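Local structure of 1,3,6,8-tetrahydroxynaphthalene synthase (Streptomyces coelicolor, 1U0M) at residues N77-V88 / Y111-L122; S177-L185 / Y232-H240. The protein condenses five malonyl-CoA units into a pentaketide and cyclises it to 1,3,6,8-tetrahydroxynaphthalene, a step in melanin biosynthesis. All coordinates share one frame; numbering follows the deposited sequence.

In the fold
Helix 73-99 comes first along the chain and leads by a short connection into strand 108-112 of the large mixed sheet; interaction 1 closes this excursion by folding the loop after the strand back onto the helix. Farther on, interaction 2 closes a longer one, bringing the loop after strand 167-175 against the hairpin of strands 230-235 and 238-243. The two follow in series, neither nesting nor crossing, with centres about 17 Å apart. They meet where Tyr232 OH probably hydrogen-bonds Cys114 O and Cys179 packs on Thr115. Helix 73-99, the loops that follow strands 108-112 and 167-175, and the hairpin are thus tied together, and both contacts touch the second subunit.

Interaction 1: residues N77-V88 / Y111-L122; sequences NKVYEREAKSRV and YVSCTGFMMPSL
Asn77 grips the backbone of Phe117 with both ends of its amide. The Phe117 N-H points almost straight (174°) at a lone pair of Asn77 OD1, 2.9 Å away, while Asn77 ND2 donates to Phe117 O at 2.7 Å, from a position tilted out of the carbonyl plane. A carboxamide suits this place because it offers an acceptor and a donor side by side. A water also donates to Asn77 OD1 and to Thr115 O. In this thiolase-fold subunit the contact lays the loop after strand 108-112 on a helix flanking the sheet, and Met118 O is taken by Gln143 of the second subunit. With CG anti to the backbone N (chi1 171°), Tyr80 extends into the loop, and its OH shares a 2.7 Å hydrogen bond with Ser113 OG; Tyr111 OH adds a weak one. Gly116 CA sits over the ring centre, 3.8 Å from the centroid, where any CB would clash. A phenylalanine at Tyr80 would probably keep this CH-pi contact but leave Ser113 OG without its short bond. Thr115 OG1 finds its partner in Glu174. Met118 SD approaches Tyr80 CE1 obliquely, and Leu122 CD1 packs against Ala84 CB and Val88 CG2.

Interaction 2: residues S177-L185 / Y232-H240; sequences SLCYQPTDL and YDVKATGFH. With GOL (glycerol), chain D.
The imidazole of His240 is sandwiched: the aliphatic CD of Lys235 lies over one face, and the side chain of Gln181 over the opposite one. The Gln181 amide is stacked nearly parallel to the ring, the planes 11° apart, and Gln181 CG makes a CH-pi contact 3.8 Å from the His240 ring centroid. A long side chain with a flat end suits this place, since methylene and amide can both lie on the ring; the bend at chi2 folds the chain over it. At the ring's edge, near its plane, Asp184 OD2 comes to 2.9 Å from His240 CD2, although the carboxylate is turned 55° from the imidazole. His240 ND1 makes a weak hydrogen bond to Gly238 O. Gly238 closes the type I turn from Lys235 with backbone angles that would jam a side chain against the preceding carbonyl.

Farther along the hairpin, Phe239 CB sits over the centre of the Tyr232 ring, 3.6 Å above its plane. Cys179, with a small apolar side chain, packs beside this pair: its SG is 3.7 Å from Tyr232 OH and lies at the edge of the Phe239 ring, near its plane. The Tyr232 hydroxyl hydrogen-bonds to Cys114 O. The Phe239 ring stacks on Phe117 of the second subunit.

A glycerol, probably from the crystallisation liquor, bridges the two segments: Gln181 N donates to O1 at 2.8 Å and nearly straight (175°), O2 donates to Asp184 OD1, and O3 makes a weak bond to Phe239 O. Here an antiparallel beta hairpin from the C-terminal family region packs on a loop from the N-terminal one, with the side chain of Tyr232 about 8 Å from that of Cys146, the probable catalytic cysteine of this chalcone synthase-like enzyme.

Interaction 1: residues N77-V88 / Y111-L122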
loop_
_atom_site.group_PDB
_atom_site.type_symbol
_atom_site.label_atom_id
_atom_site.label_comp_id
_atom_site.label_asym_id
_atom_site.label_seq_id
_atom_site.Cartn_x
_atom_site.Cartn_y
_atom_site.Cartn_z
ATOM N N ASN A 77 3.274 12.280 -13.405
ATOM C CA ASN A 77 3.110 12.104 -11.968
ATOM C C ASN A 77 3.009 13.445 -11.230
ATOM O O ASN A 77 2.395 13.528 -10.161
ATOM C CB ASN A 77 4.254 11.263 -11.405
ATOM C CG ASN A 77 3.833 10.463 -10.198
ATOM O OD1 ASN A 77 3.044 9.523 -10.310
ATOM N ND2 ASN A 77 4.337 10.840 -9.030
ATOM N N LYS A 78 3.617 14.488 -11.797
ATOM C CA LYS A 78 3.531 15.822 -11.207
ATOM C C LYS A 78 2.062 16.240 -11.329
ATOM O O LYS A 78 1.464 16.739 -10.377
ATOM C CB LYS A 78 4.414 16.822 -11.965
ATOM C CG LYS A 78 5.606 17.355 -11.172
ATOM C CD LYS A 78 6.769 16.390 -11.201
ATOM C CE LYS A 78 7.629 16.618 -12.427
ATOM N NZ LYS A 78 8.462 17.852 -12.314
ATOM N N VAL A 79 1.470 16.025 -12.502
ATOM C CA VAL A 79 0.063 16.373 -12.682
ATOM C C VAL A 79 -0.788 15.611 -11.666
ATOM O O VAL A 79 -1.744 16.156 -11.111
ATOM C CB VAL A 79 -0.438 16.014 -14.067
ATOM C CG1 VAL A 79 -1.906 16.385 -14.191
ATOM C CG2 VAL A 79 0.410 16.709 -15.113
ATOM N N TYR A 80 -0.419 14.353 -11.421
ATOM C CA TYR A 80 -1.139 13.515 -10.480
ATOM C C TYR A 80 -1.223 14.148 -9.103
ATOM O O TYR A 80 -2.320 14.294 -8.579
ATOM C CB TYR A 80 -0.504 12.111 -10.410
ATOM C CG TYR A 80 -1.047 11.227 -9.298
ATOM C CD1 TYR A 80 -0.361 11.093 -8.089
ATOM C CD2 TYR A 80 -2.280 10.585 -9.425
ATOM C CE1 TYR A 80 -0.892 10.350 -7.035
ATOM C CE2 TYR A 80 -2.823 9.842 -8.374
ATOM C CZ TYR A 80 -2.123 9.730 -7.181
ATOM O OH TYR A 80 -2.657 9.007 -6.130
ATOM N N GLU A 81 -0.094 14.551 -8.513
ATOM C CA GLU A 81 -0.162 15.146 -7.177
ATOM C C GLU A 81 -0.812 16.517 -7.134
ATOM O O GLU A 81 -1.509 16.836 -6.177
ATOM C CB GLU A 81 1.216 15.197 -6.487
ATOM C CG GLU A 81 2.300 15.993 -7.164
ATOM C CD GLU A 81 3.475 16.286 -6.225
ATOM O OE1 GLU A 81 4.559 16.683 -6.719
ATOM O OE2 GLU A 81 3.313 16.136 -4.994
ATOM N N ARG A 82 -0.604 17.331 -8.161
ATOM C CA ARG A 82 -1.233 18.650 -8.182
ATOM C C ARG A 82 -2.754 18.519 -8.203
ATOM O O ARG A 82 -3.456 19.189 -7.434
ATOM C CB ARG A 82 -0.812 19.442 -9.418
ATOM C CG ARG A 82 -1.503 20.807 -9.524
ATOM C CD ARG A 82 -1.359 21.400 -10.927
ATOM N NE ARG A 82 -2.198 20.731 -11.921
ATOM C CZ ARG A 82 -1.844 20.536 -13.187
ATOM N NH1 ARG A 82 -0.659 20.954 -13.610
ATOM N NH2 ARG A 82 -2.681 19.941 -14.039
ATOM N N GLU A 83 -3.258 17.654 -9.091
ATOM C CA GLU A 83 -4.697 17.454 -9.236
ATOM C C GLU A 83 -5.340 16.816 -8.016
ATOM O O GLU A 83 -6.511 17.048 -7.740
ATOM C CB GLU A 83 -5.008 16.596 -10.470
ATOM C CG GLU A 83 -4.672 17.235 -11.822
ATOM C CD GLU A 83 -5.445 18.518 -12.083
ATOM O OE1 GLU A 83 -6.587 18.648 -11.589
ATOM O OE2 GLU A 83 -4.920 19.392 -12.798
ATOM N N ALA A 84 -4.579 16.006 -7.293
ATOM C CA ALA A 84 -5.106 15.347 -6.111
ATOM C C ALA A 84 -5.140 16.320 -4.928
ATOM O O ALA A 84 -6.029 16.263 -4.078
ATOM C CB ALA A 84 -4.252 14.148 -5.772
ATOM N N LYS A 85 -4.160 17.208 -4.869
ATOM C CA LYS A 85 -4.126 18.160 -3.777
ATOM C C LYS A 85 -5.231 19.183 -3.911
ATOM O O LYS A 85 -5.854 19.544 -2.921
ATOM C CB LYS A 85 -2.760 18.832 -3.699
ATOM C CG LYS A 85 -1.747 17.937 -3.020
ATOM C CD LYS A 85 -0.391 18.592 -2.886
ATOM C CE LYS A 85 0.537 17.730 -2.049
ATOM N NZ LYS A 85 1.952 18.074 -2.306
ATOM N N SER A 86 -5.502 19.622 -5.136
ATOM C CA SER A 86 -6.566 20.595 -5.365
ATOM C C SER A 86 -7.974 20.002 -5.450
ATOM O O SER A 86 -8.950 20.748 -5.475
ATOM C CB SER A 86 -6.288 21.409 -6.633
ATOM O OG SER A 86 -6.023 20.571 -7.739
ATOM N N ARG A 87 -8.101 18.675 -5.473
ATOM C CA ARG A 87 -9.432 18.077 -5.575
ATOM C C ARG A 87 -9.873 17.191 -4.404
ATOM O O ARG A 87 -11.033 17.224 -3.996
ATOM C CB ARG A 87 -9.548 17.264 -6.871
ATOM C CG ARG A 87 -9.355 18.050 -8.156
ATOM C CD ARG A 87 -9.473 17.120 -9.350
ATOM N NE ARG A 87 -9.113 17.755 -10.613
ATOM C CZ ARG A 87 -9.951 18.457 -11.363
ATOM N NH1 ARG A 87 -11.212 18.619 -10.977
ATOM N NH2 ARG A 87 -9.532 18.978 -12.513
ATOM N N VAL A 88 -8.957 16.398 -3.861
ATOM C CA VAL A 88 -9.310 15.487 -2.780
ATOM C C VAL A 88 -9.998 16.126 -1.565
ATOM O O VAL A 88 -11.053 15.662 -1.136
ATOM C CB VAL A 88 -8.068 14.674 -2.332
ATOM C CG1 VAL A 88 -8.435 13.732 -1.206
ATOM C CG2 VAL A 88 -7.529 13.871 -3.508
ATOM N N TYR A 111 -5.999 5.445 2.138
ATOM C CA TYR A 111 -5.879 6.068 0.826
ATOM C C TYR A 111 -5.526 5.070 -0.270
ATOM O O TYR A 111 -4.446 4.474 -0.245
ATOM C CB TYR A 111 -4.811 7.162 0.890
ATOM C CG TYR A 111 -4.756 8.070 -0.330
ATOM C CD1 TYR A 111 -5.496 9.254 -0.378
ATOM C CD2 TYR A 111 -3.956 7.749 -1.428
ATOM C CE1 TYR A 111 -5.434 10.095 -1.485
ATOM C CE2 TYR A 111 -3.891 8.582 -2.534
ATOM C CZ TYR A 111 -4.627 9.753 -2.557
ATOM O OH TYR A 111 -4.534 10.588 -3.644
ATOM N N VAL A 112 -6.428 4.885 -1.235
ATOM C CA VAL A 112 -6.154 3.959 -2.334
ATOM C C VAL A 112 -6.081 4.626 -3.706
ATOM O O VAL A 112 -6.940 5.419 -4.093
ATOM C CB VAL A 112 -7.181 2.818 -2.384
ATOM C CG1 VAL A 112 -7.142 2.060 -1.077
ATOM C CG2 VAL A 112 -8.568 3.365 -2.654
ATOM N N SER A 113 -5.025 4.295 -4.432
ATOM C CA SER A 113 -4.790 4.830 -5.762
ATOM C C SER A 113 -3.717 4.020 -6.460
ATOM O O SER A 113 -2.694 3.695 -5.864
ATOM C CB SER A 113 -4.333 6.280 -5.676
ATOM O OG SER A 113 -3.849 6.707 -6.937
ATOM N N CYS A 114 -3.946 3.689 -7.722
ATOM C CA CYS A 114 -2.964 2.922 -8.486
ATOM C C CYS A 114 -2.606 3.670 -9.756
ATOM O O CYS A 114 -1.884 3.163 -10.612
ATOM C CB CYS A 114 -3.529 1.547 -8.842
ATOM S SG CYS A 114 -4.947 1.582 -9.937
ATOM N N THR A 115 -3.094 4.900 -9.863
ATOM C CA THR A 115 -2.869 5.707 -11.055
ATOM C C THR A 115 -1.705 6.676 -11.002
ATOM O O THR A 115 -1.488 7.453 -11.920
ATOM C CB THR A 115 -4.130 6.463 -11.390
ATOM O OG1 THR A 115 -4.696 6.965 -10.176
ATOM C CG2 THR A 115 -5.126 5.524 -12.077
ATOM N N GLY A 116 -0.949 6.616 -9.926
ATOM C CA GLY A 116 0.193 7.483 -9.793
ATOM C C GLY A 116 0.956 6.990 -8.594
ATOM O O GLY A 116 0.470 6.151 -7.842
ATOM N N PHE A 117 2.152 7.508 -8.395
ATOM C CA PHE A 117 2.918 7.066 -7.265
ATOM C C PHE A 117 3.657 8.160 -6.543
ATOM O O PHE A 117 4.399 8.931 -7.141
ATOM C CB PHE A 117 3.902 5.980 -7.687
ATOM C CG PHE A 117 4.632 5.380 -6.548
ATOM C CD1 PHE A 117 5.847 5.907 -6.131
ATOM C CD2 PHE A 117 4.076 4.313 -5.839
ATOM C CE1 PHE A 117 6.497 5.379 -5.029
ATOM C CE2 PHE A 117 4.724 3.780 -4.729
ATOM C CZ PHE A 117 5.929 4.308 -4.325
ATOM N N MET A 118 3.442 8.226 -5.240
ATOM C CA MET A 118 4.134 9.205 -4.438
ATOM C C MET A 118 4.438 8.677 -3.037
ATOM O O MET A 118 3.661 7.913 -2.450
ATOM C CB MET A 118 3.351 10.533 -4.398
ATOM C CG MET A 118 1.843 10.442 -4.202
ATOM S SD MET A 118 0.971 12.072 -4.367
ATOM C CE MET A 118 1.778 13.009 -3.032
ATOM N N MET A 119 5.614 9.038 -2.537
ATOM C CA MET A 119 6.025 8.653 -1.203
ATOM C C MET A 119 6.607 9.890 -0.534
ATOM O O MET A 119 7.566 10.472 -1.050
ATOM C CB MET A 119 7.088 7.568 -1.232
ATOM C CG MET A 119 7.600 7.263 0.147
ATOM S SD MET A 119 8.819 5.990 0.171
ATOM C CE MET A 119 7.780 4.664 -0.171
ATOM N N PRO A 120 6.018 10.319 0.601
ATOM C CA PRO A 120 4.860 9.687 1.264
ATOM C C PRO A 120 3.601 9.804 0.401
ATOM O O PRO A 120 3.558 10.589 -0.535
ATOM C CB PRO A 120 4.685 10.507 2.557
ATOM C CG PRO A 120 5.916 11.348 2.659
ATOM C CD PRO A 120 6.324 11.607 1.235
ATOM N N SER A 121 2.572 9.043 0.734
ATOM C CA SER A 121 1.335 9.138 -0.021
ATOM C C SER A 121 0.687 10.440 0.430
ATOM O O SER A 121 1.241 11.150 1.279
ATOM C CB SER A 121 0.424 7.962 0.284
ATOM O OG SER A 121 0.007 7.998 1.628
ATOM N N LEU A 122 -0.474 10.754 -0.139
ATOM C CA LEU A 122 -1.189 11.985 0.188
ATOM C C LEU A 122 -1.624 12.077 1.654
ATOM O O LEU A 122 -1.822 13.170 2.167
ATOM C CB LEU A 122 -2.432 12.138 -0.702
ATOM C CG LEU A 122 -2.535 13.329 -1.666
ATOM C CD1 LEU A 122 -4.009 13.665 -1.841
ATOM C CD2 LEU A 122 -1.802 14.551 -1.139
HETATM O O HOH W 1 1.009 9.310 -12.574
#

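Interaction 2: residues S177-L185 / Y232-H240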
loop_
_atom_site.group_PDB
_atom_site.type_symbol
_atom_site.label_atom_id
_atom_site.label_comp_id
_atom_site.label_asym_id
_atom_site.label_seq_id
_atom_site.Cartn_x
_atom_site.Cartn_y
_atom_site.Cartn_z
ATOM N N SER A 177 -6.589 8.499 -16.656
ATOM C CA SER A 177 -6.156 9.163 -17.867
ATOM C C SER A 177 -4.661 9.424 -17.837
ATOM O O SER A 177 -4.039 9.583 -18.877
ATOM C CB SER A 177 -6.888 10.490 -18.031
ATOM O OG SER A 177 -6.570 11.367 -16.969
ATOM N N LEU A 178 -4.083 9.482 -16.641
ATOM C CA LEU A 178 -2.649 9.732 -16.506
ATOM C C LEU A 178 -1.815 8.476 -16.730
ATOM O O LEU A 178 -0.608 8.472 -16.524
ATOM C CB LEU A 178 -2.341 10.340 -15.135
ATOM C CG LEU A 178 -2.812 11.797 -14.987
ATOM C CD1 LEU A 178 -2.198 12.643 -16.107
ATOM C CD2 LEU A 178 -4.328 11.883 -15.079
ATOM N N CYS A 179 -2.475 7.408 -17.154
ATOM C CA CYS A 179 -1.794 6.162 -17.436
ATOM C C CYS A 179 -1.998 5.819 -18.897
ATOM O O CYS A 179 -1.759 4.703 -19.313
ATOM C CB CYS A 179 -2.314 5.042 -16.530
ATOM S SG CYS A 179 -1.730 5.177 -14.812
ATOM N N TYR A 180 -2.439 6.798 -19.682
ATOM C CA TYR A 180 -2.638 6.590 -21.118
ATOM C C TYR A 180 -1.263 6.460 -21.771
ATOM O O TYR A 180 -0.406 7.327 -21.584
ATOM C CB TYR A 180 -3.389 7.777 -21.735
ATOM C CG TYR A 180 -3.422 7.741 -23.249
ATOM C CD1 TYR A 180 -4.068 6.700 -23.937
ATOM C CD2 TYR A 180 -2.760 8.710 -23.994
ATOM C CE1 TYR A 180 -4.036 6.633 -25.331
ATOM C CE2 TYR A 180 -2.723 8.653 -25.378
ATOM C CZ TYR A 180 -3.358 7.614 -26.042
ATOM O OH TYR A 180 -3.279 7.547 -27.410
ATOM N N GLN A 181 -1.055 5.387 -22.535
ATOM C CA GLN A 181 0.227 5.136 -23.201
ATOM C C GLN A 181 0.082 4.999 -24.713
ATOM O O GLN A 181 -0.205 3.907 -25.223
ATOM C CB GLN A 181 0.868 3.854 -22.669
ATOM C CG GLN A 181 0.933 3.743 -21.162
ATOM C CD GLN A 181 2.009 4.606 -20.519
ATOM O OE1 GLN A 181 2.061 4.711 -19.301
ATOM N NE2 GLN A 181 2.876 5.203 -21.329
ATOM N N PRO A 182 0.321 6.092 -25.455
ATOM C CA PRO A 182 0.217 6.101 -26.920
ATOM C C PRO A 182 0.885 4.887 -27.556
ATOM O O PRO A 182 0.433 4.381 -28.590
ATOM C CB PRO A 182 0.922 7.395 -27.304
ATOM C CG PRO A 182 0.652 8.273 -26.150
ATOM C CD PRO A 182 0.873 7.370 -24.973
ATOM N N THR A 183 1.957 4.428 -26.922
ATOM C CA THR A 183 2.720 3.280 -27.392
ATOM C C THR A 183 2.004 1.926 -27.353
ATOM O O THR A 183 2.312 1.050 -28.155
ATOM C CB THR A 183 4.033 3.143 -26.597
ATOM O OG1 THR A 183 3.732 3.014 -25.206
ATOM C CG2 THR A 183 4.910 4.364 -26.796
ATOM N N ASP A 184 1.081 1.732 -26.410
ATOM C CA ASP A 184 0.353 0.469 -26.308
ATOM C C ASP A 184 -0.636 0.390 -27.481
ATOM O O ASP A 184 -1.641 1.110 -27.513
ATOM C CB ASP A 184 -0.378 0.385 -24.959
ATOM C CG ASP A 184 0.580 0.183 -23.778
ATOM O OD1 ASP A 184 0.146 0.252 -22.606
ATOM O OD2 ASP A 184 1.775 -0.056 -24.021
ATOM N N LEU A 185 -0.337 -0.489 -28.440
ATOM C CA LEU A 185 -1.155 -0.648 -29.642
ATOM C C LEU A 185 -1.981 -1.925 -29.751
ATOM O O LEU A 185 -2.607 -2.153 -30.780
ATOM C CB LEU A 185 -0.273 -0.530 -30.888
ATOM C CG LEU A 185 0.518 0.763 -31.099
ATOM C CD1 LEU A 185 1.383 0.601 -32.341
ATOM C CD2 LEU A 185 -0.429 1.968 -31.245
ATOM N N TYR A 232 0.131 -4.392 -14.071
ATOM C CA TYR A 232 0.860 -3.266 -14.609
ATOM C C TYR A 232 2.227 -3.703 -15.132
ATOM O O TYR A 232 2.896 -4.510 -14.511
ATOM C CB TYR A 232 1.094 -2.218 -13.504
ATOM C CG TYR A 232 0.071 -1.112 -13.403
ATOM C CD1 TYR A 232 -0.042 -0.363 -12.235
ATOM C CD2 TYR A 232 -0.755 -0.790 -14.474
ATOM C CE1 TYR A 232 -0.946 0.684 -12.132
ATOM C CE2 TYR A 232 -1.672 0.253 -14.390
ATOM C CZ TYR A 232 -1.757 0.993 -13.211
ATOM O OH TYR A 232 -2.622 2.059 -13.112
ATOM N N ASP A 233 2.617 -3.201 -16.292
ATOM C CA ASP A 233 3.978 -3.416 -16.796
ATOM C C ASP A 233 4.564 -2.052 -16.386
ATOM O O ASP A 233 4.011 -1.018 -16.751
ATOM C CB ASP A 233 4.006 -3.540 -18.325
ATOM C CG ASP A 233 4.156 -4.992 -18.808
ATOM O OD1 ASP A 233 3.953 -5.235 -20.014
ATOM O OD2 ASP A 233 4.478 -5.884 -17.999
ATOM N N VAL A 234 5.639 -2.040 -15.601
ATOM C CA VAL A 234 6.233 -0.777 -15.141
ATOM C C VAL A 234 7.464 -0.389 -15.954
ATOM O O VAL A 234 8.527 -0.997 -15.827
ATOM C CB VAL A 234 6.620 -0.861 -13.659
ATOM C CG1 VAL A 234 7.228 0.466 -13.203
ATOM C CG2 VAL A 234 5.377 -1.213 -12.822
ATOM N N LYS A 235 7.315 0.654 -16.764
ATOM C CA LYS A 235 8.379 1.116 -17.646
ATOM C C LYS A 235 8.809 2.558 -17.402
ATOM O O LYS A 235 8.265 3.256 -16.552
ATOM C CB LYS A 235 7.903 0.992 -19.093
ATOM C CG LYS A 235 7.461 -0.407 -19.462
ATOM C CD LYS A 235 6.766 -0.449 -20.792
ATOM C CE LYS A 235 6.381 -1.885 -21.145
ATOM N NZ LYS A 235 5.909 -1.959 -22.538
ATOM N N ALA A 236 9.775 3.008 -18.193
ATOM C CA ALA A 236 10.256 4.368 -18.087
ATOM C C ALA A 236 9.116 5.331 -18.421
ATOM O O ALA A 236 9.135 6.483 -18.006
ATOM C CB ALA A 236 11.408 4.570 -19.040
ATOM N N THR A 237 8.127 4.847 -19.176
ATOM C CA THR A 237 6.976 5.654 -19.581
ATOM C C THR A 237 5.876 5.640 -18.527
ATOM O O THR A 237 4.863 6.341 -18.636
ATOM C CB THR A 237 6.389 5.143 -20.912
ATOM O OG1 THR A 237 6.635 3.743 -21.022
ATOM C CG2 THR A 237 7.019 5.850 -22.097
ATOM N N GLY A 238 6.065 4.823 -17.502
ATOM C CA GLY A 238 5.079 4.767 -16.449
ATOM C C GLY A 238 4.416 3.420 -16.333
ATOM O O GLY A 238 5.044 2.388 -16.560
ATOM N N PHE A 239 3.134 3.439 -15.992
ATOM C CA PHE A 239 2.387 2.211 -15.817
ATOM C C PHE A 239 1.580 1.841 -17.047
ATOM O O PHE A 239 0.737 2.620 -17.507
ATOM C CB PHE A 239 1.454 2.338 -14.604
ATOM C CG PHE A 239 2.169 2.659 -13.323
ATOM C CD1 PHE A 239 3.449 2.158 -13.081
ATOM C CD2 PHE A 239 1.564 3.444 -12.346
ATOM C CE1 PHE A 239 4.107 2.434 -11.893
ATOM C CE2 PHE A 239 2.213 3.725 -11.156
ATOM C CZ PHE A 239 3.488 3.222 -10.924
ATOM N N HIS A 240 1.860 0.651 -17.575
ATOM C CA HIS A 240 1.158 0.120 -18.737
ATOM C C HIS A 240 0.215 -0.977 -18.230
ATOM O O HIS A 240 0.647 -2.008 -17.717
ATOM C CB HIS A 240 2.151 -0.471 -19.760
ATOM C CG HIS A 240 3.048 0.545 -20.395
ATOM N ND1 HIS A 240 3.939 1.312 -19.670
ATOM C CD2 HIS A 240 3.221 0.894 -21.694
ATOM C CE1 HIS A 240 4.625 2.083 -20.497
ATOM N NE2 HIS A 240 4.208 1.849 -21.730
HETATM C C1 GOL D . -2.409 2.249 -22.724
HETATM O O1 GOL D . -3.120 3.493 -22.738
HETATM C C2 GOL D . -2.756 1.591 -21.399
HETATM O O2 GOL D . -2.648 0.172 -21.609
HETATM C C3 GOL D . -1.792 2.089 -20.357
HETATM O O3 GOL D . -2.005 1.573 -19.046
#